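Local coordinates for putative cytochrome P450 120 (Synechocystis sp., PDB 2VE4), which probably acts as a heme-dependent monooxygenase of the cytochrome P450 family, using molecular oxygen to oxidise an organic substrate not identified here, at residues Glu278-Glu283 against Met301-Gln306; Thr70-Thr75 against Gly321-Ile326; Phe171-Thr176 against Ala201-Glu206. All coordinates share one frame; numbering follows the deposited sequence.

Contact 1. Residues Glu278-Glu283 against Met301-Gln306; sequences ERVRQE and MPYLDQ
Helices J and K of the P450 fold, as assigned from chain order, meet where E283, on helix 274-285, presents its carboxylate to the first turn of helix 302-314. The two short segments run nearly antiparallel, at 154°, with axes 9.4 Å apart. Because CG of E283 stands anti to the backbone N (chi1 174°) and the chain continues extended, the carboxylate is carried straight across to helix 302-314. Each oxygen takes one backbone N-H through its syn lone pair: OE2 from Y303 N at 2.8 Å, and OE1 from L304 N at 3.0 Å. Two first-turn N-H groups, which have no acceptor within the turn itself, are thus gripped by one carboxylate, whose negative charge the helix start would probably stabilise.

R279, one turn earlier, bends at chi2 and chi3 and lays its guanidinium over a face of the Y303 ring, off-centre, with planes 21° apart and centres 4.3 Å apart. Its CB presses on CE2 of the same ring at 3.3 Å, while E365 forms a salt bridge to the guanidinium. Deeper in, V280 splits its methyls, CG2 meeting Y303 CE2 at 3.9 Å and CG1 meeting L304 CD1; helix 394-411 closes over V280 and L304. A glutamate carboxylate accepting the N-H groups at a helix start, beside a cation-pi stack, here joins helix J to helix K, the bearer of the ExxR motif in the P450 fold.

Contact 2. Residues Thr70-Thr75 against Gly321-Ile326; sequences TKEQET and GFRELI. With HEM (protoporphyrin IX containing Fe), chain C.
Backbone hydrogen bonding joins T75 to I326, at the far end of strand 321-325 from the heme. I326 N donates to T75 O at 2.7 Å with an N-H...O angle of 170°, approaching nearly along the C=O axis. The same oxygen receives a CA-H...O contact from L325 CA at 3.5 Å. Immediately afterwards the chain enters strand 76-77, where Q77 pairs with E324, so the bond prolongs the antiparallel pairing of the two strands.

Van der Waals contact is modest: the I326 side chain packs on backbone carbonyl oxygens of 73-75. Its CG1 and CD1 both approach E74 O, CG1 at 3.4 Å, and CD1 also comes near Q73 O.

Charged interactions centre on R323. A bend at chi2 (-74°) turns its guanidinium edge-on to a heme propionate: NH1 bonds O2A at 2.7 Å, and NH2 makes a weak bond to O1A at 3.4 Å. NH1 also donates to F322 O at 2.9 Å, from above that carbonyl plane, a second bond that restrains rotation of the group. At the edge near NE, E72 OE2 forms a long salt bridge to that nitrogen, 3.9 Å away, the carboxylate and guanidinium planes being only 12° apart; NE has no hydrogen-bond partner. E72 is itself positioned through OE1 by L388 N. A leucine in place of R323 would probably leave the propionate without this charged mate and remove the distant positive charge facing E72.

H101, R105 and R389 also hydrogen-bond the heme, and with R323 probably make up the basic propionate site characteristic of cytochromes P450, here served by a strand of the mixed sheet that also holds 47-51, 54-58, 341-344 and 76-77.

Contact 3. Residues Phe171-Thr176 against Ala201-Glu206; sequences FPWFET and ALLLAE
W173 and L203 mark the nearest backbone approach, 6.8 Å between CA atoms, of two helices that cross at 135° between their N-to-C directions. Their local axes come within 9.7 Å of each other. From their order in the chain, helices 170-179 and 192-215 correspond to F and G of the P450 fold.

The indole of W173 carries most of the contact. With CG beside the backbone N (chi1 -76°), the ring reaches across to helix 192-215 and offers one face to L202. There L202 CB sits almost centrally over the six-membered ring, 3.8 Å from its centroid and 15° off the normal, a clear CH-pi interaction. The two side chains cross at about a right angle; L202 CD1 lies 3.4 Å from W173 NE1, and CD2 settles near CZ2. Farther along the ring, E206 contributes only its aliphatic CB, 4.2 Å from CZ3.

L203 fills the inner side of the crossing. Its CG packs against W173 CB at 4.0 Å, while CD1 meets F174 CA at the same distance and lies near the plane of the F174 ring, at its edge. F174 continues inward to L249, L252 and H256, tying this pair to the long helix 241-269 beside the heme.

Between the two segments, then, cohesion rests on one indole face, the edge of a phenyl ring and leucine branches, without hydrogen bonds or salt bridges. Contacts of this kind depend little on exact direction, which is consistent with the mobility of the F and G helices known from other P450s.

Overall arrangement
All three contacts mix buried and exposed residues, so none is purely core or surface, and none shares a helix or strand with another. Contact 2 spans the longest stretch of chain and encloses the other two; it alone bonds the heme, joining a strong backbone bond and a long salt bridge to an arginine-propionate bond. Contacts 1 and 3, on opposite sides of the chain's centre with nearest atoms about 24 Å apart, are both helix pairs, but the first relies on a carboxylate and a stacked arginine where the third relies on apolar packing. Helix 302-314 of contact 1 leads directly in sequence to strand 321-325 of contact 2, although the contact centres lie 38 Å apart.

Contact 1. Residues Glu278-Glu283 against Met301-Gln306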
loop_
_atom_site.group_PDB
_atom_site.type_symbol
_atom_site.label_atom_id
_atom_site.label_comp_id
_atom_site.label_asym_id
_atom_site.label_seq_id
_atom_site.Cartn_x
_atom_site.Cartn_y
_atom_site.Cartn_z
ATOM N N GLU A 278 -5.812 -2.644 -25.652
ATOM C CA GLU A 278 -6.526 -3.443 -26.656
ATOM C C GLU A 278 -6.260 -4.944 -26.488
ATOM O O GLU A 278 -7.153 -5.763 -26.713
ATOM C CB GLU A 278 -6.160 -2.982 -28.074
ATOM C CG GLU A 278 -7.072 -3.517 -29.200
ATOM C CD GLU A 278 -8.543 -3.092 -29.076
ATOM O OE1 GLU A 278 -8.821 -1.968 -28.586
ATOM O OE2 GLU A 278 -9.424 -3.888 -29.485
ATOM N N ARG A 279 -5.037 -5.303 -26.095
ATOM C CA ARG A 279 -4.716 -6.697 -25.733
ATOM C C ARG A 279 -5.561 -7.144 -24.516
ATOM O O ARG A 279 -6.020 -8.285 -24.466
ATOM C CB ARG A 279 -3.220 -6.867 -25.421
ATOM C CG ARG A 279 -2.257 -6.625 -26.574
ATOM C CD ARG A 279 -1.715 -7.920 -27.168
ATOM N NE ARG A 279 -0.419 -8.329 -26.604
ATOM C CZ ARG A 279 -0.171 -9.521 -26.049
ATOM N NH1 ARG A 279 -1.130 -10.439 -25.965
ATOM N NH2 ARG A 279 1.045 -9.796 -25.573
ATOM N N VAL A 280 -5.768 -6.237 -23.554
ATOM C CA VAL A 280 -6.620 -6.505 -22.394
ATOM C C VAL A 280 -8.098 -6.504 -22.798
ATOM O O VAL A 280 -8.906 -7.245 -22.231
ATOM C CB VAL A 280 -6.359 -5.503 -21.225
ATOM C CG1 VAL A 280 -7.362 -5.697 -20.096
ATOM C CG2 VAL A 280 -4.929 -5.632 -20.693
ATOM N N ARG A 281 -8.444 -5.673 -23.776
ATOM C CA ARG A 281 -9.826 -5.631 -24.298
ATOM C C ARG A 281 -10.123 -6.882 -25.105
ATOM O O ARG A 281 -11.169 -7.495 -24.917
ATOM C CB ARG A 281 -10.120 -4.356 -25.119
ATOM C CG ARG A 281 -11.616 -4.140 -25.374
ATOM C CD ARG A 281 -11.915 -2.821 -26.059
ATOM N NE ARG A 281 -12.034 -1.721 -25.103
ATOM C CZ ARG A 281 -11.233 -0.659 -25.048
ATOM N NH1 ARG A 281 -11.445 0.268 -24.131
ATOM N NH2 ARG A 281 -10.227 -0.511 -25.900
ATOM N N GLN A 282 -9.192 -7.271 -25.981
ATOM C CA GLN A 282 -9.321 -8.510 -26.755
ATOM C C GLN A 282 -9.632 -9.694 -25.833
ATOM O O GLN A 282 -10.577 -10.449 -26.091
ATOM C CB GLN A 282 -8.054 -8.791 -27.575
ATOM C CG GLN A 282 -8.299 -9.664 -28.801
ATOM C CD GLN A 282 -7.159 -10.653 -29.090
ATOM O OE1 GLN A 282 -6.327 -10.944 -28.215
ATOM N NE2 GLN A 282 -7.133 -11.194 -30.320
ATOM N N GLU A 283 -8.849 -9.815 -24.751
ATOM C CA GLU A 283 -8.975 -10.891 -23.762
ATOM C C GLU A 283 -10.397 -11.015 -23.222
ATOM O O GLU A 283 -10.916 -12.131 -23.095
ATOM C CB GLU A 283 -7.955 -10.721 -22.621
ATOM C CG GLU A 283 -8.090 -11.731 -21.450
ATOM C CD GLU A 283 -6.972 -11.614 -20.393
ATOM O OE1 GLU A 283 -6.840 -10.535 -19.770
ATOM O OE2 GLU A 283 -6.236 -12.611 -20.182
ATOM N N MET A 301 -8.546 -14.275 -16.491
ATOM C CA MET A 301 -7.876 -13.082 -17.045
ATOM C C MET A 301 -6.370 -13.054 -16.805
ATOM O O MET A 301 -5.856 -12.092 -16.232
ATOM C CB MET A 301 -8.511 -11.818 -16.474
ATOM C CG MET A 301 -9.956 -11.625 -16.914
ATOM S SD MET A 301 -10.725 -10.208 -16.180
ATOM C CE MET A 301 -12.339 -10.219 -16.963
ATOM N N PRO A 302 -5.650 -14.089 -17.275
ATOM C CA PRO A 302 -4.223 -14.201 -17.013
ATOM C C PRO A 302 -3.383 -13.081 -17.637
ATOM O O PRO A 302 -2.309 -12.752 -17.109
ATOM C CB PRO A 302 -3.866 -15.558 -17.656
ATOM C CG PRO A 302 -4.872 -15.724 -18.741
ATOM C CD PRO A 302 -6.129 -15.220 -18.098
ATOM N N TYR A 303 -3.835 -12.526 -18.760
ATOM C CA TYR A 303 -3.077 -11.445 -19.391
ATOM C C TYR A 303 -3.197 -10.111 -18.614
ATOM O O TYR A 303 -2.195 -9.421 -18.423
ATOM C CB TYR A 303 -3.388 -11.286 -20.892
ATOM C CG TYR A 303 -2.543 -10.206 -21.505
ATOM C CD1 TYR A 303 -1.155 -10.353 -21.578
ATOM C CD2 TYR A 303 -3.104 -8.994 -21.920
ATOM C CE1 TYR A 303 -0.340 -9.345 -22.086
ATOM C CE2 TYR A 303 -2.290 -7.981 -22.429
ATOM C CZ TYR A 303 -0.907 -8.170 -22.515
ATOM O OH TYR A 303 -0.077 -7.188 -23.018
ATOM N N LEU A 304 -4.402 -9.767 -18.156
ATOM C CA LEU A 304 -4.572 -8.634 -17.257
ATOM C C LEU A 304 -3.785 -8.812 -15.960
ATOM O O LEU A 304 -3.352 -7.813 -15.371
ATOM C CB LEU A 304 -6.043 -8.374 -16.922
ATOM C CG LEU A 304 -6.381 -7.170 -15.995
ATOM C CD1 LEU A 304 -5.849 -5.816 -16.529
ATOM C CD2 LEU A 304 -7.849 -7.059 -15.690
ATOM N N ASP A 305 -3.619 -10.067 -15.515
ATOM C CA ASP A 305 -2.856 -10.371 -14.303
ATOM C C ASP A 305 -1.422 -9.963 -14.505
ATOM O O ASP A 305 -0.837 -9.335 -13.640
ATOM C CB ASP A 305 -2.936 -11.855 -13.910
ATOM C CG ASP A 305 -4.321 -12.275 -13.388
ATOM O OD1 ASP A 305 -5.171 -11.413 -13.086
ATOM O OD2 ASP A 305 -4.554 -13.502 -13.285
ATOM N N GLN A 306 -0.872 -10.308 -15.660
ATOM C CA GLN A 306 0.475 -9.865 -16.077
ATOM C C GLN A 306 0.662 -8.351 -16.087
ATOM O O GLN A 306 1.730 -7.840 -15.713
ATOM C CB GLN A 306 0.805 -10.385 -17.471
ATOM C CG GLN A 306 1.345 -11.791 -17.491
ATOM C CD GLN A 306 1.453 -12.360 -18.903
ATOM O OE1 GLN A 306 1.857 -11.668 -19.848
ATOM N NE2 GLN A 306 1.097 -13.636 -19.048
#

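Contact 2. Residues Thr70-Thr75 against Gly321-Ile326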
loop_
_atom_site.group_PDB
_atom_site.type_symbol
_atom_site.label_atom_id
_atom_site.label_comp_id
_atom_site.label_asym_id
_atom_site.label_seq_id
_atom_site.Cartn_x
_atom_site.Cartn_y
_atom_site.Cartn_z
ATOM N N THR A 70 13.336 -13.987 6.423
ATOM C CA THR A 70 13.934 -15.291 6.699
ATOM C C THR A 70 14.328 -15.338 8.173
ATOM O O THR A 70 14.969 -14.413 8.663
ATOM C CB THR A 70 15.158 -15.519 5.742
ATOM O OG1 THR A 70 14.690 -15.981 4.463
ATOM C CG2 THR A 70 16.203 -16.506 6.307
ATOM N N LYS A 71 13.935 -16.407 8.872
ATOM C CA LYS A 71 14.108 -16.517 10.336
ATOM C C LYS A 71 13.553 -15.286 11.067
ATOM O O LYS A 71 13.963 -14.958 12.191
ATOM C CB LYS A 71 15.602 -16.765 10.715
ATOM N N GLU A 72 12.595 -14.635 10.415
ATOM C CA GLU A 72 12.158 -13.290 10.746
ATOM C C GLU A 72 11.821 -13.075 12.203
ATOM O O GLU A 72 12.294 -12.112 12.805
ATOM C CB GLU A 72 10.962 -12.927 9.878
ATOM C CG GLU A 72 10.742 -11.439 9.728
ATOM C CD GLU A 72 9.591 -11.114 8.810
ATOM O OE1 GLU A 72 9.107 -12.015 8.092
ATOM O OE2 GLU A 72 9.168 -9.947 8.807
ATOM N N GLN A 73 11.020 -13.973 12.773
ATOM C CA GLN A 73 10.505 -13.793 14.138
ATOM C C GLN A 73 11.535 -13.303 15.174
ATOM O O GLN A 73 11.304 -12.290 15.847
ATOM C CB GLN A 73 9.822 -15.070 14.626
ATOM C CG GLN A 73 9.012 -14.871 15.895
ATOM C CD GLN A 73 8.330 -16.145 16.364
ATOM O OE1 GLN A 73 7.115 -16.160 16.605
ATOM N NE2 GLN A 73 9.108 -17.231 16.495
ATOM N N GLU A 74 12.662 -14.011 15.285
ATOM C CA GLU A 74 13.676 -13.752 16.328
ATOM C C GLU A 74 14.662 -12.630 15.973
ATOM O O GLU A 74 15.297 -12.069 16.863
ATOM C CB GLU A 74 14.454 -15.034 16.664
ATOM C CG GLU A 74 13.677 -16.335 16.426
ATOM C CD GLU A 74 13.947 -16.948 15.039
ATOM O OE1 GLU A 74 12.984 -17.418 14.379
ATOM O OE2 GLU A 74 15.130 -16.963 14.612
ATOM N N THR A 75 14.768 -12.308 14.679
ATOM C CA THR A 75 15.711 -11.310 14.160
ATOM C C THR A 75 15.131 -9.882 14.086
ATOM O O THR A 75 15.661 -8.969 14.743
ATOM C CB THR A 75 16.257 -11.712 12.744
ATOM O OG1 THR A 75 16.328 -13.142 12.613
ATOM C CG2 THR A 75 17.628 -11.094 12.480
ATOM N N GLY A 321 10.708 -0.166 3.295
ATOM C CA GLY A 321 10.306 -0.439 4.665
ATOM C C GLY A 321 11.480 -0.510 5.599
ATOM O O GLY A 321 12.628 -0.447 5.164
ATOM N N PHE A 322 11.181 -0.612 6.885
ATOM C CA PHE A 322 12.178 -0.608 7.933
ATOM C C PHE A 322 11.888 -1.725 8.901
ATOM O O PHE A 322 10.731 -2.152 9.047
ATOM C CB PHE A 322 12.194 0.741 8.685
ATOM C CG PHE A 322 12.780 1.872 7.886
ATOM C CD1 PHE A 322 12.013 2.550 6.940
ATOM C CD2 PHE A 322 14.099 2.258 8.070
ATOM C CE1 PHE A 322 12.561 3.583 6.179
ATOM C CE2 PHE A 322 14.645 3.305 7.321
ATOM C CZ PHE A 322 13.878 3.965 6.375
ATOM N N ARG A 323 12.948 -2.199 9.552
ATOM C CA ARG A 323 12.855 -3.188 10.617
ATOM C C ARG A 323 13.931 -2.818 11.617
ATOM O O ARG A 323 14.855 -2.091 11.272
ATOM C CB ARG A 323 13.109 -4.608 10.093
ATOM C CG ARG A 323 12.117 -5.132 9.056
ATOM C CD ARG A 323 10.756 -5.493 9.668
ATOM N NE ARG A 323 9.893 -6.119 8.672
ATOM C CZ ARG A 323 9.088 -5.464 7.839
ATOM N NH1 ARG A 323 9.015 -4.135 7.860
ATOM N NH2 ARG A 323 8.350 -6.139 6.971
ATOM N N GLU A 324 13.786 -3.297 12.851
ATOM C CA GLU A 324 14.807 -3.163 13.881
ATOM C C GLU A 324 15.331 -4.531 14.295
ATOM O O GLU A 324 14.539 -5.409 14.636
ATOM C CB GLU A 324 14.240 -2.484 15.119
ATOM C CG GLU A 324 15.292 -2.299 16.196
ATOM C CD GLU A 324 14.756 -1.718 17.470
ATOM O OE1 GLU A 324 13.540 -1.873 17.738
ATOM O OE2 GLU A 324 15.564 -1.121 18.213
ATOM N N LEU A 325 16.655 -4.692 14.282
ATOM C CA LEU A 325 17.324 -5.908 14.789
ATOM C C LEU A 325 17.143 -6.105 16.290
ATOM O O LEU A 325 17.540 -5.245 17.087
ATOM C CB LEU A 325 18.835 -5.868 14.530
ATOM C CG LEU A 325 19.542 -5.910 13.172
ATOM C CD1 LEU A 325 18.722 -6.575 12.087
ATOM C CD2 LEU A 325 20.016 -4.519 12.758
ATOM N N ILE A 326 16.552 -7.240 16.662
ATOM C CA ILE A 326 16.495 -7.669 18.064
ATOM C C ILE A 326 17.535 -8.762 18.374
ATOM O O ILE A 326 17.632 -9.249 19.507
ATOM C CB ILE A 326 15.073 -8.145 18.508
ATOM C CG1 ILE A 326 14.324 -8.842 17.356
ATOM C CG2 ILE A 326 14.288 -6.974 19.116
ATOM C CD1 ILE A 326 13.018 -9.538 17.761
HETATM C CHA HEM C . 1.590 -3.720 4.637
HETATM C CHB HEM C . 2.147 -2.736 -0.063
HETATM C CHC HEM C . -2.667 -2.155 -0.583
HETATM C CHD HEM C . -3.226 -3.605 4.030
HETATM C C1A HEM C . 2.168 -3.545 3.400
HETATM C C2A HEM C . 3.568 -3.702 3.059
HETATM C C3A HEM C . 3.716 -3.441 1.751
HETATM C C4A HEM C . 2.423 -3.088 1.229
HETATM C CMA HEM C . 5.024 -3.477 0.933
HETATM C CAA HEM C . 4.692 -4.142 4.010
HETATM C CBA HEM C . 5.133 -3.014 4.936
HETATM C CGA HEM C . 6.543 -3.293 5.391
HETATM O O1A HEM C . 7.312 -3.891 4.623
HETATM O O2A HEM C . 6.935 -2.937 6.520
HETATM C C1B HEM C . 0.878 -2.538 -0.593
HETATM C C2B HEM C . 0.608 -2.361 -2.004
HETATM C C3B HEM C . -0.698 -2.183 -2.169
HETATM C C4B HEM C . -1.324 -2.253 -0.858
HETATM C CMB HEM C . 1.623 -2.348 -3.157
HETATM C CAB HEM C . -1.299 -1.999 -3.590
HETATM C CBB HEM C . -2.535 -1.575 -3.813
HETATM C C1C HEM C . -3.244 -2.500 0.616
HETATM C C2C HEM C . -4.657 -2.500 0.938
HETATM C C3C HEM C . -4.796 -2.898 2.217
HETATM C C4C HEM C . -3.477 -3.173 2.737
HETATM C CMC HEM C . -5.778 -2.122 -0.049
HETATM C CAC HEM C . -6.077 -3.081 3.081
HETATM C CBC HEM C . -7.285 -3.210 2.522
HETATM C C1D HEM C . -2.017 -3.708 4.676
HETATM C C2D HEM C . -1.807 -3.931 6.107
HETATM C C3D HEM C . -0.298 -3.956 6.285
HETATM C C4D HEM C . 0.246 -3.738 4.952
HETATM C CMD HEM C . -2.811 -4.119 7.264
HETATM C CAD HEM C . 0.422 -4.185 7.642
HETATM C CBD HEM C . 0.570 -5.694 7.834
HETATM C CGD HEM C . 1.223 -6.041 9.151
HETATM O O1D HEM C . 1.105 -7.231 9.563
HETATM O O2D HEM C . 1.853 -5.146 9.802
HETATM N NA HEM C . 1.502 -3.165 2.261
HETATM N NB HEM C . -0.332 -2.479 0.094
HETATM N NC HEM C . -2.563 -2.922 1.728
HETATM N ND HEM C . -0.799 -3.590 4.047
HETATM FE FE HEM C . -0.673 -3.182 2.080
#

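Contact 3. Residues Phe171-Thr176 against Ala201-Glu206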
loop_
_atom_site.group_PDB
_atom_site.type_symbol
_atom_site.label_atom_id
_atom_site.label_comp_id
_atom_site.label_asym_id
_atom_site.label_seq_id
_atom_site.Cartn_x
_atom_site.Cartn_y
_atom_site.Cartn_z
ATOM N N PHE A 171 -14.167 11.710 4.743
ATOM C CA PHE A 171 -13.032 11.860 3.828
ATOM C C PHE A 171 -12.136 13.073 4.115
ATOM O O PHE A 171 -10.911 12.921 4.138
ATOM C CB PHE A 171 -13.481 11.847 2.361
ATOM C CG PHE A 171 -12.340 11.857 1.381
ATOM C CD1 PHE A 171 -11.600 10.710 1.140
ATOM C CD2 PHE A 171 -12.011 13.020 0.689
ATOM C CE1 PHE A 171 -10.553 10.719 0.229
ATOM C CE2 PHE A 171 -10.962 13.038 -0.215
ATOM C CZ PHE A 171 -10.225 11.885 -0.449
ATOM N N PRO A 172 -12.729 14.280 4.287
ATOM C CA PRO A 172 -11.900 15.439 4.657
ATOM C C PRO A 172 -11.063 15.227 5.920
ATOM O O PRO A 172 -9.895 15.607 5.939
ATOM C CB PRO A 172 -12.934 16.557 4.886
ATOM C CG PRO A 172 -14.106 16.185 4.053
ATOM C CD PRO A 172 -14.150 14.669 4.127
ATOM N N TRP A 173 -11.652 14.636 6.956
ATOM C CA TRP A 173 -10.933 14.347 8.188
ATOM C C TRP A 173 -9.827 13.326 7.930
ATOM O O TRP A 173 -8.698 13.474 8.408
ATOM C CB TRP A 173 -11.865 13.773 9.243
ATOM C CG TRP A 173 -12.767 14.729 9.922
ATOM C CD1 TRP A 173 -12.607 16.088 10.048
ATOM C CD2 TRP A 173 -13.981 14.405 10.611
ATOM N NE1 TRP A 173 -13.649 16.627 10.769
ATOM C CE2 TRP A 173 -14.509 15.617 11.125
ATOM C CE3 TRP A 173 -14.678 13.212 10.836
ATOM C CZ2 TRP A 173 -15.705 15.664 11.861
ATOM C CZ3 TRP A 173 -15.873 13.262 11.561
ATOM C CH2 TRP A 173 -16.372 14.478 12.063
ATOM N N PHE A 174 -10.165 12.288 7.166
ATOM C CA PHE A 174 -9.221 11.229 6.874
ATOM C C PHE A 174 -8.035 11.745 6.070
ATOM O O PHE A 174 -6.910 11.381 6.356
ATOM C CB PHE A 174 -9.898 10.038 6.193
ATOM C CG PHE A 174 -8.986 8.861 6.001
ATOM C CD1 PHE A 174 -8.642 8.047 7.086
ATOM C CD2 PHE A 174 -8.448 8.587 4.750
ATOM C CE1 PHE A 174 -7.769 6.977 6.931
ATOM C CE2 PHE A 174 -7.573 7.496 4.567
ATOM C CZ PHE A 174 -7.238 6.695 5.653
ATOM N N GLU A 175 -8.284 12.576 5.063
ATOM C CA GLU A 175 -7.218 13.264 4.333
ATOM C C GLU A 175 -6.225 14.025 5.253
ATOM O O GLU A 175 -5.013 13.869 5.129
ATOM C CB GLU A 175 -7.827 14.263 3.367
ATOM C CG GLU A 175 -8.341 13.702 2.055
ATOM C CD GLU A 175 -8.535 14.821 1.014
ATOM O OE1 GLU A 175 -9.456 15.669 1.196
ATOM O OE2 GLU A 175 -7.758 14.862 0.025
ATOM N N THR A 176 -6.762 14.868 6.134
ATOM C CA THR A 176 -5.990 15.604 7.131
ATOM C C THR A 176 -5.235 14.669 8.103
ATOM O O THR A 176 -4.077 14.951 8.462
ATOM C CB THR A 176 -6.893 16.621 7.893
ATOM O OG1 THR A 176 -7.684 17.341 6.938
ATOM C CG2 THR A 176 -6.080 17.616 8.735
ATOM N N ALA A 201 -8.833 12.523 16.516
ATOM C CA ALA A 201 -9.856 12.551 17.569
ATOM C C ALA A 201 -11.275 12.591 16.994
ATOM O O ALA A 201 -12.182 11.936 17.518
ATOM C CB ALA A 201 -9.628 13.719 18.531
ATOM N N LEU A 202 -11.447 13.340 15.908
ATOM C CA LEU A 202 -12.742 13.446 15.204
ATOM C C LEU A 202 -13.191 12.120 14.545
ATOM O O LEU A 202 -14.342 11.696 14.708
ATOM C CB LEU A 202 -12.690 14.594 14.186
ATOM C CG LEU A 202 -12.696 15.997 14.801
ATOM C CD1 LEU A 202 -12.265 17.054 13.803
ATOM C CD2 LEU A 202 -14.057 16.375 15.411
ATOM N N LEU A 203 -12.281 11.468 13.825
ATOM C CA LEU A 203 -12.502 10.124 13.291
ATOM C C LEU A 203 -12.822 9.043 14.352
ATOM O O LEU A 203 -13.650 8.144 14.123
ATOM C CB LEU A 203 -11.294 9.689 12.478
ATOM C CG LEU A 203 -11.058 10.370 11.124
ATOM C CD1 LEU A 203 -9.552 10.306 10.732
ATOM C CD2 LEU A 203 -11.953 9.767 10.028
ATOM N N LEU A 204 -12.146 9.120 15.494
ATOM C CA LEU A 204 -12.315 8.175 16.597
ATOM C C LEU A 204 -13.677 8.323 17.255
ATOM O O LEU A 204 -14.321 7.334 17.561
ATOM C CB LEU A 204 -11.228 8.410 17.659
ATOM C CG LEU A 204 -10.120 7.416 18.013
ATOM C CD1 LEU A 204 -9.589 6.626 16.827
ATOM C CD2 LEU A 204 -9.005 8.192 18.749
ATOM N N ALA A 205 -14.097 9.561 17.507
ATOM C CA ALA A 205 -15.437 9.821 18.023
ATOM C C ALA A 205 -16.524 9.393 17.018
ATOM O O ALA A 205 -17.556 8.877 17.421
ATOM C CB ALA A 205 -15.590 11.282 18.417
ATOM N N GLU A 206 -16.275 9.560 15.720
ATOM C CA GLU A 206 -17.203 9.027 14.707
ATOM C C GLU A 206 -17.189 7.501 14.628
ATOM O O GLU A 206 -18.254 6.873 14.495
ATOM C CB GLU A 206 -16.940 9.631 13.327
ATOM C CG GLU A 206 -18.123 9.530 12.364
ATOM C CD GLU A 206 -19.441 10.018 12.981
ATOM O OE1 GLU A 206 -20.425 9.235 13.001
ATOM O OE2 GLU A 206 -19.480 11.175 13.467
#